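Local coordinates for protein histone acetyltransferase, ELP3 family (Methanocaldococcus infernus, PDB 6IA8) that converts the wobble uridine of tRNA to 5-carboxymethyluridine, using acetyl-CoA, S-adenosylmethionine and a [4Fe-4S] cluster, at residues Gly141-Ala146 / Ile190-Tyr196; Gly216-Asn222 / His232-Thr237. All coordinates share one frame; numbering follows the deposited sequence.

In the fold
Both contacts lie in the radical SAM region and reach its parallel sheet. Following the chain from the N terminus, strand 134-140 ends in the loop that holds 141-146. The chain then runs through helices 149-164 and 171-178 and re-enters the sheet on the parallel strand 184-192, where interaction 1 closes this long excursion. Helix 199-208 leads to strand 212-218. From there the short excursion through helix 222-227 is closed by interaction 2, at the start of helix 234-245. The two loops follow in series and neither nests nor crosses. Their strands 184-192 and 212-218 are neighbours, and Pro-194 packs on His-232 and Thr-237 between the contacts.

Interaction 1 (Gly141-Ala146 / Ile190-Tyr196); sequences GGTFPA and IETRPDY
The Tyr-196 ring is swung beside its own backbone N (chi1 -64°), which lays one face under Ala-146. The methyl of Ala-146 sits over the ring centre in a CH-pi contact, with CB 3.9 Å from the ring centroid and only 12° off the normal. At the ring edge, near its plane, lies the carbonyl O of Gly-142. In Thr-192 it is OG1 that stands opposite the backbone N (chi1 -169°), and this puts the hydroxyl against the Pro-145 ring. Thr-192 OG1 lies 3.2 Å from Pro-145 CG, a close packing contact. Pro-145 CG also reaches the branch methyl of Ile-190, with CG 4.0 Å from Ile-190 CG2. The same methyl meets Phe-144 CD2, and the two side chains cross at about a right angle. Beyond it, the Phe-144 ring packs on helices 149-164 and 199-208.

Strands 134-140 and 184-192 are parallel neighbours in the radical SAM core, joined by a beta-alpha-beta crossover through helices 149-164 and 171-178. The loop that opens it folds over the C-terminal end of strand 184-192. The glycine pair shapes that loop. Gly-142 has a positive phi, which favours glycine, and its CA comes against the strand backbone. Gly-142 CA makes a CA-H...O contact of 3.4 Å with Glu-191 O. Thr-192 CA returns one to Gly-142 O. Arg-193 N adds a weak hydrogen bond to Gly-142 O at 3.4 Å. One water completes the backbone link: it accepts from Gly-142 N and donates to Glu-191 O, 2.7 Å away. On its other edge the strand pairs with 212-218 through backbone hydrogen bonds of Thr-192 with Glu-214 and Gly-216.

Interaction 2 (Gly216-Asn222 / His232-Thr237); sequences GVQSIYN and HSVEDT. With SO4 (sulfate ion), chain C.
Three hydrogen bonds join 216-222 to 232-237. His-232 CG lies between its backbone N and carbonyl carbon (chi1 72°), which brings the ring to Val-217 O. NE2 gives this oxygen a bond of 2.9 Å. The oxygen lies in the imidazole plane, but the donor is tilted 31° from the carbonyl plane. Ser-219 N reaches Val-217 O from the opposite face, so two donors grip this oxygen. The amide of Asn-222 makes the other two bonds. Its OD1 takes Val-234 N on a lone pair, in the carbonyl plane, at 2.9 Å. Its ND2 meets the syn lone pair of Glu-235 OE1 at 3.0 Å, and the bond is nearly straight.

These bonds join the C-terminal end of strand 212-218, the turn after it and the start of helix 222-227 to the first turn of helix 234-245 in the radical SAM core. Ser-233 is the N-cap of that helix. It forms a capping box with Asp-236, in which each side chain accepts from the other's backbone N.

Apolar contacts fill in between. Val-217 CG2 meets Thr-237 CG2 at 3.6 Å, with the side chains crossing at about a right angle. Val-234 CG2 packs on Ile-220 CB.

A sulfate, probably from the crystallisation liquor, takes a nearly linear bond from His-232 ND1 to O1 (2.8 Å, 177°). Arg-230 NE and Gly-231 N also bind it.

Interaction 1 (Gly141-Ala146 / Ile190-Tyr196)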
ATOM      1  N   GLY A 141       5.802  -9.170   9.379  1.00 67.67           N
ATOM      2  CA  GLY A 141       5.924  -9.573  10.769  1.00 73.50           C
ATOM      3  C   GLY A 141       5.025  -8.785  11.701  1.00 88.42           C
ATOM      4  O   GLY A 141       4.499  -9.330  12.675  1.00 92.26           O
ATOM      5  N   GLY A 142       4.847  -7.498  11.418  1.00 80.81           N
ATOM      6  CA  GLY A 142       4.032  -6.635  12.244  1.00103.56           C
ATOM      7  C   GLY A 142       4.700  -6.114  13.494  1.00 84.92           C
ATOM      8  O   GLY A 142       4.185  -5.172  14.106  1.00 62.97           O
ATOM      9  N   THR A 143       5.825  -6.685  13.898  1.00 71.07           N
ATOM     10  CA  THR A 143       6.514  -6.251  15.099  1.00 57.00           C
ATOM     11  C   THR A 143       7.791  -5.485  14.802  1.00 48.08           C
ATOM     12  O   THR A 143       8.508  -5.116  15.742  1.00 50.52           O
ATOM     13  CB  THR A 143       6.838  -7.464  15.978  1.00 70.90           C
ATOM     14  OG1 THR A 143       7.712  -8.353  15.271  1.00 64.65           O
ATOM     15  CG2 THR A 143       5.563  -8.205  16.355  1.00102.19           C
ATOM     16  N   PHE A 144       8.092  -5.231  13.526  1.00 41.93           N
ATOM     17  CA  PHE A 144       9.381  -4.639  13.169  1.00 42.76           C
ATOM     18  C   PHE A 144       9.625  -3.302  13.852  1.00 42.16           C
ATOM     19  O   PHE A 144      10.740  -3.091  14.372  1.00 39.98           O
ATOM     20  CB  PHE A 144       9.461  -4.510  11.645  1.00 42.18           C
ATOM     21  CG  PHE A 144      10.821  -4.091  11.124  1.00 36.51           C
ATOM     22  CD1 PHE A 144      11.904  -4.929  11.235  1.00 40.86           C
ATOM     23  CD2 PHE A 144      10.993  -2.866  10.493  1.00 36.73           C
ATOM     24  CE1 PHE A 144      13.121  -4.546  10.744  1.00 43.02           C
ATOM     25  CE2 PHE A 144      12.193  -2.481   9.993  1.00 47.30           C
ATOM     26  CZ  PHE A 144      13.265  -3.317  10.108  1.00 40.03           C
ATOM     27  N   PRO A 145       8.648  -2.390  13.942  1.00 41.36           N
ATOM     28  CA  PRO A 145       8.915  -1.094  14.584  1.00 45.48           C
ATOM     29  C   PRO A 145       9.132  -1.194  16.074  1.00 50.40           C
ATOM     30  O   PRO A 145       9.619  -0.229  16.675  1.00 50.57           O
ATOM     31  CB  PRO A 145       7.658  -0.267  14.261  1.00 63.63           C
ATOM     32  CG  PRO A 145       7.027  -0.951  13.067  1.00 50.03           C
ATOM     33  CD  PRO A 145       7.329  -2.410  13.266  1.00 44.30           C
ATOM     34  N   ALA A 146       8.807  -2.325  16.687  1.00 45.50           N
ATOM     35  CA  ALA A 146       9.068  -2.530  18.108  1.00 43.98           C
ATOM     36  C   ALA A 146      10.432  -3.150  18.372  1.00 40.19           C
ATOM     37  O   ALA A 146      10.861  -3.205  19.530  1.00 47.23           O
ATOM     38  CB  ALA A 146       7.991  -3.423  18.735  1.00 48.60           C
ATOM     39  N   ILE A 190       6.295  -1.195   5.461  1.00 30.56           N
ATOM     40  CA  ILE A 190       6.486  -1.774   6.786  1.00 31.59           C
ATOM     41  C   ILE A 190       5.112  -2.093   7.359  1.00 35.31           C
ATOM     42  O   ILE A 190       4.223  -1.239   7.363  1.00 31.61           O
ATOM     43  CB  ILE A 190       7.269  -0.824   7.707  1.00 33.42           C
ATOM     44  CG1 ILE A 190       8.660  -0.589   7.119  1.00 42.92           C
ATOM     45  CG2 ILE A 190       7.432  -1.443   9.125  1.00 34.06           C
ATOM     46  CD1 ILE A 190       9.487   0.334   7.923  1.00 45.05           C
ATOM     47  N   GLU A 191       4.922  -3.324   7.796  1.00 33.41           N
ATOM     48  CA  GLU A 191       3.680  -3.713   8.446  1.00 38.35           C
ATOM     49  C   GLU A 191       3.838  -3.504   9.940  1.00 41.68           C
ATOM     50  O   GLU A 191       4.892  -3.819  10.509  1.00 39.82           O
ATOM     51  CB  GLU A 191       3.345  -5.174   8.145  1.00 52.80           C
ATOM     52  CG  GLU A 191       3.330  -5.512   6.662  1.00 82.10           C
ATOM     53  CD  GLU A 191       2.884  -6.935   6.390  1.00 72.26           C
ATOM     54  OE1 GLU A 191       2.895  -7.763   7.324  1.00 67.62           O
ATOM     55  OE2 GLU A 191       2.509  -7.228   5.240  1.00 68.22           O
ATOM     56  N   THR A 192       2.795  -2.979  10.583  1.00 36.97           N
ATOM     57  CA  THR A 192       2.909  -2.741  12.017  1.00 35.71           C
ATOM     58  C   THR A 192       1.554  -2.763  12.698  1.00 40.30           C
ATOM     59  O   THR A 192       0.524  -2.537  12.066  1.00 37.14           O
ATOM     60  CB  THR A 192       3.587  -1.395  12.314  1.00 46.41           C
ATOM     61  OG1 THR A 192       3.928  -1.288  13.715  1.00 47.57           O
ATOM     62  CG2 THR A 192       2.656  -0.241  11.915  1.00 45.98           C
ATOM     63  N   ARG A 193       1.568  -3.056  13.998  0.51 41.26           N
ATOM     64  CA  ARG A 193       0.359  -2.947  14.799  0.51 40.48           C
ATOM     65  C   ARG A 193       0.056  -1.472  15.030  0.51 45.66           C
ATOM     66  O   ARG A 193       0.982  -0.668  15.164  0.51 49.51           O
ATOM     67  CB  ARG A 193       0.515  -3.660  16.144  0.51 46.38           C
ATOM     68  CG  ARG A 193       0.923  -5.120  16.033  0.51 56.33           C
ATOM     69  CD  ARG A 193       0.925  -5.788  17.414  0.51 60.60           C
ATOM     70  NE  ARG A 193       1.509  -7.124  17.378  0.51 52.24           N
ATOM     71  CZ  ARG A 193       1.369  -8.023  18.345  0.51 53.15           C
ATOM     72  NH1 ARG A 193       1.937  -9.218  18.223  0.51 62.57           N
ATOM     73  NH2 ARG A 193       0.650  -7.734  19.422  0.51 54.93           N
ATOM     74  N   PRO A 194      -1.220  -1.083  15.059  1.00 41.97           N
ATOM     75  CA  PRO A 194      -1.539   0.346  15.198  1.00 41.93           C
ATOM     76  C   PRO A 194      -0.927   0.996  16.420  1.00 59.60           C
ATOM     77  O   PRO A 194      -0.645   2.196  16.378  1.00 62.24           O
ATOM     78  CB  PRO A 194      -3.068   0.358  15.275  1.00 40.87           C
ATOM     79  CG  PRO A 194      -3.494  -0.888  14.512  1.00 54.98           C
ATOM     80  CD  PRO A 194      -2.429  -1.912  14.870  1.00 47.11           C
ATOM     81  N   ASP A 195      -0.718   0.265  17.514  1.00 62.92           N
ATOM     82  CA  ASP A 195      -0.142   0.853  18.720  1.00 64.49           C
ATOM     83  C   ASP A 195       1.382   0.895  18.702  1.00 45.58           C
ATOM     84  O   ASP A 195       1.977   1.409  19.651  1.00 57.98           O
ATOM     85  CB  ASP A 195      -0.624   0.101  19.970  1.00 61.48           C
ATOM     86  CG  ASP A 195      -0.358  -1.394  19.901  1.00 74.04           C
ATOM     87  OD1 ASP A 195      -0.429  -1.973  18.793  1.00 76.56           O
ATOM     88  OD2 ASP A 195      -0.089  -1.992  20.963  1.00 79.61           O
ATOM     89  N   TYR A 196       2.026   0.375  17.660  1.00 45.52           N
ATOM     90  CA  TYR A 196       3.463   0.549  17.438  1.00 55.72           C
ATOM     91  C   TYR A 196       3.729   1.652  16.421  1.00 60.65           C
ATOM     92  O   TYR A 196       4.627   1.522  15.586  1.00 66.34           O
ATOM     93  CB  TYR A 196       4.125  -0.737  16.939  1.00 69.73           C
ATOM     94  CG  TYR A 196       4.127  -1.927  17.852  1.00 70.06           C
ATOM     95  CD1 TYR A 196       3.953  -1.789  19.213  1.00 55.67           C
ATOM     96  CD2 TYR A 196       4.319  -3.212  17.331  1.00 76.32           C
ATOM     97  CE1 TYR A 196       3.942  -2.915  20.051  1.00 73.22           C
ATOM     98  CE2 TYR A 196       4.315  -4.324  18.142  1.00 83.87           C
ATOM     99  CZ  TYR A 196       4.128  -4.176  19.500  1.00 96.50           C
ATOM    100  OH  TYR A 196       4.129  -5.293  20.300  1.00134.71           O
TER
HETATM  101  O   HOH W   1       6.689  -5.695   9.631  1.00 52.93           O

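Interaction 2 (Gly216-Asn222 / His232-Thr237)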
ATOM      1  N   GLY A 216      -2.158  -3.092  11.075  1.00 36.89           N
ATOM      2  CA  GLY A 216      -2.978  -4.246  11.397  1.00 36.97           C
ATOM      3  C   GLY A 216      -4.274  -3.850  12.087  1.00 35.52           C
ATOM      4  O   GLY A 216      -4.443  -4.102  13.288  1.00 31.82           O
ATOM      5  N   VAL A 217      -5.183  -3.201  11.351  1.00 30.61           N
ATOM      6  CA  VAL A 217      -6.405  -2.669  11.952  1.00 35.13           C
ATOM      7  C   VAL A 217      -7.352  -3.797  12.360  1.00 36.03           C
ATOM      8  O   VAL A 217      -7.868  -3.810  13.488  1.00 33.11           O
ATOM      9  CB  VAL A 217      -7.088  -1.694  10.977  1.00 33.77           C
ATOM     10  CG1 VAL A 217      -8.386  -1.189  11.560  1.00 33.72           C
ATOM     11  CG2 VAL A 217      -6.144  -0.532  10.638  1.00 32.09           C
ATOM     12  N   GLN A 218      -7.614  -4.734  11.431  1.00 31.85           N
ATOM     13  CA  GLN A 218      -8.500  -5.881  11.601  1.00 30.41           C
ATOM     14  C   GLN A 218      -9.948  -5.435  11.687  1.00 31.49           C
ATOM     15  O   GLN A 218     -10.737  -5.810  10.819  1.00 33.01           O
ATOM     16  CB  GLN A 218      -8.122  -6.692  12.828  1.00 40.11           C
ATOM     17  CG  GLN A 218      -6.630  -6.953  13.007  1.00 44.96           C
ATOM     18  CD  GLN A 218      -5.924  -7.407  11.757  1.00 59.47           C
ATOM     19  OE1 GLN A 218      -6.540  -7.743  10.748  1.00 53.70           O
ATOM     20  NE2 GLN A 218      -4.606  -7.398  11.814  1.00 47.01           N
ATOM     21  N   SER A 219     -10.288  -4.614  12.692  1.00 32.72           N
ATOM     22  CA  SER A 219     -11.630  -4.094  12.905  1.00 39.49           C
ATOM     23  C   SER A 219     -11.549  -2.669  13.443  1.00 31.21           C
ATOM     24  O   SER A 219     -10.591  -2.287  14.120  1.00 34.65           O
ATOM     25  CB  SER A 219     -12.399  -4.998  13.895  1.00 35.24           C
ATOM     26  OG  SER A 219     -13.659  -4.459  14.208  1.00 35.82           O
ATOM     27  N   ILE A 220     -12.598  -1.893  13.174  1.00 28.85           N
ATOM     28  CA  ILE A 220     -12.733  -0.567  13.760  1.00 31.08           C
ATOM     29  C   ILE A 220     -13.664  -0.542  14.972  1.00 33.72           C
ATOM     30  O   ILE A 220     -13.969   0.551  15.491  1.00 37.22           O
ATOM     31  CB  ILE A 220     -13.204   0.454  12.711  1.00 33.14           C
ATOM     32  CG1 ILE A 220     -14.615   0.132  12.221  1.00 39.46           C
ATOM     33  CG2 ILE A 220     -12.225   0.543  11.569  1.00 38.90           C
ATOM     34  CD1 ILE A 220     -15.245   1.302  11.410  1.00 47.21           C
ATOM     35  N   TYR A 221     -14.094  -1.705  15.471  1.00 38.63           N
ATOM     36  CA  TYR A 221     -15.006  -1.754  16.610  1.00 41.10           C
ATOM     37  C   TYR A 221     -14.273  -2.274  17.843  1.00 38.65           C
ATOM     38  O   TYR A 221     -13.787  -3.409  17.841  1.00 36.61           O
ATOM     39  CB  TYR A 221     -16.216  -2.638  16.314  1.00 47.15           C
ATOM     40  CG  TYR A 221     -17.015  -2.198  15.111  1.00 41.54           C
ATOM     41  CD1 TYR A 221     -17.645  -0.970  15.097  1.00 45.76           C
ATOM     42  CD2 TYR A 221     -17.131  -3.021  13.976  1.00 50.03           C
ATOM     43  CE1 TYR A 221     -18.374  -0.558  13.978  1.00 52.49           C
ATOM     44  CE2 TYR A 221     -17.856  -2.627  12.879  1.00 78.41           C
ATOM     45  CZ  TYR A 221     -18.479  -1.401  12.884  1.00 56.07           C
ATOM     46  OH  TYR A 221     -19.210  -1.011  11.791  1.00 59.49           O
ATOM     47  N   ASN A 222     -14.208  -1.457  18.899  1.00 35.43           N
ATOM     48  CA  ASN A 222     -13.481  -1.862  20.102  1.00 36.56           C
ATOM     49  C   ASN A 222     -14.068  -3.115  20.738  1.00 38.96           C
ATOM     50  O   ASN A 222     -13.323  -3.898  21.352  1.00 39.86           O
ATOM     51  CB  ASN A 222     -13.435  -0.711  21.106  1.00 39.81           C
ATOM     52  CG  ASN A 222     -12.393   0.334  20.724  1.00 45.53           C
ATOM     53  OD1 ASN A 222     -11.455   0.063  19.975  1.00 44.25           O
ATOM     54  ND2 ASN A 222     -12.568   1.526  21.216  1.00 42.15           N
ATOM     55  N   HIS A 232      -4.726  -3.517  20.386  1.00 43.17           N
ATOM     56  CA  HIS A 232      -4.871  -2.126  19.986  1.00 52.33           C
ATOM     57  C   HIS A 232      -6.345  -1.749  19.955  1.00 49.29           C
ATOM     58  O   HIS A 232      -7.231  -2.595  20.005  1.00 43.61           O
ATOM     59  CB  HIS A 232      -4.234  -1.865  18.619  1.00 38.56           C
ATOM     60  CG  HIS A 232      -5.001  -2.450  17.477  1.00 38.57           C
ATOM     61  ND1 HIS A 232      -4.782  -3.729  17.013  1.00 39.16           N
ATOM     62  CD2 HIS A 232      -5.990  -1.934  16.707  1.00 39.29           C
ATOM     63  CE1 HIS A 232      -5.603  -3.979  16.010  1.00 41.54           C
ATOM     64  NE2 HIS A 232      -6.335  -2.901  15.792  1.00 39.79           N
ATOM     65  N   SER A 233      -6.593  -0.454  19.857  1.00 40.15           N
ATOM     66  CA  SER A 233      -7.930   0.120  19.834  1.00 42.70           C
ATOM     67  C   SER A 233      -8.159   0.822  18.497  1.00 34.94           C
ATOM     68  O   SER A 233      -7.234   1.036  17.703  1.00 36.47           O
ATOM     69  CB  SER A 233      -8.099   1.124  20.978  1.00 50.01           C
ATOM     70  OG  SER A 233      -7.242   2.239  20.724  1.00 42.49           O
ATOM     71  N   VAL A 234      -9.413   1.201  18.245  1.00 36.37           N
ATOM     72  CA  VAL A 234      -9.674   2.000  17.056  1.00 33.86           C
ATOM     73  C   VAL A 234      -9.048   3.379  17.216  1.00 28.41           C
ATOM     74  O   VAL A 234      -8.567   3.971  16.240  1.00 35.62           O
ATOM     75  CB  VAL A 234     -11.182   2.094  16.768  1.00 41.48           C
ATOM     76  CG1 VAL A 234     -11.884   2.971  17.789  1.00 42.31           C
ATOM     77  CG2 VAL A 234     -11.370   2.652  15.358  1.00 40.30           C
ATOM     78  N   GLU A 235      -9.026   3.904  18.449  1.00 34.49           N
ATOM     79  CA  GLU A 235      -8.330   5.161  18.712  1.00 39.93           C
ATOM     80  C   GLU A 235      -6.870   5.096  18.267  1.00 37.11           C
ATOM     81  O   GLU A 235      -6.348   6.071  17.709  1.00 37.27           O
ATOM     82  CB  GLU A 235      -8.428   5.534  20.195  1.00 48.53           C
ATOM     83  CG  GLU A 235      -9.817   5.995  20.633  1.00 79.34           C
ATOM     84  CD  GLU A 235     -10.820   4.855  20.826  1.00 67.84           C
ATOM     85  OE1 GLU A 235     -10.425   3.669  20.913  1.00 46.23           O
ATOM     86  OE2 GLU A 235     -12.027   5.150  20.898  1.00 64.25           O
ATOM     87  N   ASP A 236      -6.188   3.974  18.529  1.00 37.56           N
ATOM     88  CA  ASP A 236      -4.822   3.803  18.043  1.00 41.70           C
ATOM     89  C   ASP A 236      -4.766   3.882  16.520  1.00 35.17           C
ATOM     90  O   ASP A 236      -3.844   4.477  15.949  1.00 33.99           O
ATOM     91  CB  ASP A 236      -4.268   2.454  18.488  1.00 37.38           C
ATOM     92  CG  ASP A 236      -4.148   2.328  19.997  1.00 45.40           C
ATOM     93  OD1 ASP A 236      -3.849   3.333  20.680  1.00 45.43           O
ATOM     94  OD2 ASP A 236      -4.374   1.208  20.492  1.00 47.30           O
ATOM     95  N   THR A 237      -5.703   3.218  15.841  1.00 34.45           N
ATOM     96  CA  THR A 237      -5.725   3.261  14.377  1.00 33.38           C
ATOM     97  C   THR A 237      -5.937   4.690  13.870  1.00 28.93           C
ATOM     98  O   THR A 237      -5.300   5.137  12.897  1.00 30.94           O
ATOM     99  CB  THR A 237      -6.838   2.336  13.867  1.00 32.42           C
ATOM    100  OG1 THR A 237      -6.522   0.963  14.156  1.00 33.76           O
ATOM    101  CG2 THR A 237      -7.064   2.503  12.344  1.00 32.04           C
TER
HETATM  102  S   SO4 C 602      -3.070  -6.853  17.300  1.00 71.00           S
HETATM  103  O1  SO4 C 602      -2.924  -5.559  17.968  1.00 60.94           O
HETATM  104  O2  SO4 C 602      -4.169  -6.817  16.336  1.00 85.35           O
HETATM  105  O3  SO4 C 602      -1.829  -7.187  16.609  1.00 82.12           O
HETATM  106  O4  SO4 C 602      -3.349  -7.871  18.309  1.00102.98           O
HETATM  107  O   HOH W   2      -8.563  -0.610  15.014  1.00 35.44           O